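Local coordinates for protein beta subunit of photoactivated adenylyl cyclase (Beggiatoa sp. PS, PDB 5M2A) that makes cyclic AMP from ATP under blue light, joining a flavin-binding BLUF photoreceptor to a class III adenylyl cyclase domain, at residues 280-285 with 322-327. Numbering follows the deposited sequence. Where two conformers were deposited one is given.
Sequences ARLEAL and EAIEVY
Leu282 and Val326 pack against each other where helix 274-285 lies on strand 324-329, a helix-on-sheet contact of the adenylyl cyclase catalytic domain. The local axes of helix and strand approach to 10.9 Å, with an angle of 53° between them. No hydrogen bond joins the two segments, and the contact is purely apolar. Its tight part is around Val326. Leu282 and Val326 are both buried, and their side chains lie alongside each other, pointing opposite ways. Leu282 already points to the strand from its backbone. With CG anti to the carbonyl carbon (chi1 -71°), its CD2 is the methyl that meets Val326. Leu285, one helical turn on and partly exposed, meets Val326 tip to tip at a more open edge, its CD2 4.0 Å from Val326 CG2. That methyl of Val326 is thus shared by two leucines.

The loose side lies toward Ile324. CD1 of Ile324 reaches Leu282 CD2 at 4.3 Å, and the residue is partly exposed. The chain leading into the strand there is exposed. Strand 324-329 is paired antiparallel with strands 293-296 and 309-315. Thr296 touches both Leu282 and Ile324, and His315 touches Leu285 and Val326, so both neighbouring strands add contacts around these residues. Between the two segments the closest approach is methyl to methyl, with Leu282 CD2 3.6 Å from Val326 CG2.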
# COMPACT_ATOMS: atom_id res chain seq x y z
N ALA A 280 10.36 -6.03 15.07
CA ALA A 280 11.41 -6.12 14.05
C ALA A 280 12.74 -6.52 14.67
O ALA A 280 13.52 -7.27 14.07
CB ALA A 280 11.54 -4.79 13.32
N ARG A 281 13.04 -6.02 15.87
CA ARG A 281 14.30 -6.37 16.51
C ARG A 281 14.33 -7.83 16.95
O ARG A 281 15.38 -8.48 16.92
CB ARG A 281 14.55 -5.43 17.69
CG ARG A 281 14.95 -4.02 17.25
CD ARG A 281 16.41 -3.99 16.84
NE ARG A 281 17.25 -3.53 17.94
CZ ARG A 281 18.45 -4.02 18.23
NH1 ARG A 281 19.14 -3.52 19.25
NH2 ARG A 281 18.96 -5.00 17.50
N LEU A 282 13.19 -8.35 17.41
CA LEU A 282 13.13 -9.77 17.78
C LEU A 282 13.20 -10.65 16.55
O LEU A 282 13.77 -11.75 16.59
CB LEU A 282 11.87 -10.06 18.59
CG LEU A 282 11.89 -9.48 20.00
CD1 LEU A 282 10.71 -9.98 20.80
CD2 LEU A 282 13.20 -9.79 20.72
N GLU A 283 12.61 -10.20 15.45
CA GLU A 283 12.77 -10.91 14.19
C GLU A 283 14.25 -11.05 13.84
O GLU A 283 14.70 -12.12 13.42
CB GLU A 283 11.99 -10.18 13.10
CG GLU A 283 11.75 -11.01 11.87
CD GLU A 283 13.03 -11.33 11.16
OE1 GLU A 283 13.79 -10.38 10.87
OE2 GLU A 283 13.31 -12.52 10.96
N ALA A 284 15.02 -9.97 13.99
CA ALA A 284 16.45 -10.03 13.68
C ALA A 284 17.19 -10.91 14.68
O ALA A 284 18.19 -11.57 14.33
CB ALA A 284 17.04 -8.63 13.65
N LEU A 285 16.73 -10.93 15.93
CA LEU A 285 17.43 -11.67 16.97
C LEU A 285 17.36 -13.18 16.77
O LEU A 285 18.26 -13.88 17.25
CB LEU A 285 16.85 -11.29 18.34
CG LEU A 285 17.40 -11.98 19.59
CD1 LEU A 285 18.84 -11.55 19.85
CD2 LEU A 285 16.50 -11.64 20.76
N GLU A 322 16.33 -1.26 30.39
CA GLU A 322 15.68 -1.02 29.10
C GLU A 322 15.51 -2.31 28.32
O GLU A 322 14.70 -2.38 27.39
CB GLU A 322 16.49 -0.01 28.28
CG GLU A 322 15.95 1.40 28.35
CD GLU A 322 14.75 1.61 27.44
OE1 GLU A 322 14.92 2.24 26.37
OE2 GLU A 322 13.65 1.14 27.79
N ALA A 323 16.27 -3.34 28.69
CA ALA A 323 16.17 -4.63 28.04
C ALA A 323 14.79 -5.24 28.27
O ALA A 323 14.07 -4.90 29.21
CB ALA A 323 17.26 -5.58 28.55
N ILE A 324 14.42 -6.16 27.38
CA ILE A 324 13.12 -6.82 27.43
C ILE A 324 13.33 -8.33 27.48
O ILE A 324 14.24 -8.88 26.86
CB ILE A 324 12.24 -6.45 26.21
CG1 ILE A 324 12.98 -6.79 24.92
CG2 ILE A 324 11.86 -4.98 26.25
CD1 ILE A 324 12.07 -7.00 23.74
N GLU A 325 12.46 -9.00 28.23
CA GLU A 325 12.46 -10.46 28.28
C GLU A 325 12.02 -11.02 26.94
O GLU A 325 11.00 -10.59 26.38
CB GLU A 325 11.53 -10.96 29.39
CG GLU A 325 12.13 -10.86 30.77
CD GLU A 325 13.43 -11.64 30.89
OE1 GLU A 325 13.39 -12.88 30.76
OE2 GLU A 325 14.48 -11.01 31.10
N VAL A 326 12.77 -11.98 26.42
CA VAL A 326 12.44 -12.63 25.15
C VAL A 326 11.97 -14.04 25.44
O VAL A 326 12.58 -14.75 26.26
CB VAL A 326 13.63 -12.63 24.18
CG1 VAL A 326 13.24 -13.35 22.89
CG2 VAL A 326 14.08 -11.21 23.91
N TYR A 327 10.90 -14.45 24.78
CA TYR A 327 10.36 -15.79 24.92
C TYR A 327 10.23 -16.44 23.55
O TYR A 327 10.27 -15.79 22.51
CB TYR A 327 8.97 -15.77 25.58
CG TYR A 327 8.99 -15.38 27.02
CD1 TYR A 327 8.89 -14.04 27.40
CD2 TYR A 327 9.10 -16.34 28.01
CE1 TYR A 327 8.91 -13.68 28.74
CE2 TYR A 327 9.12 -15.99 29.34
CZ TYR A 327 9.03 -14.67 29.70
OH TYR A 327 9.05 -14.34 31.04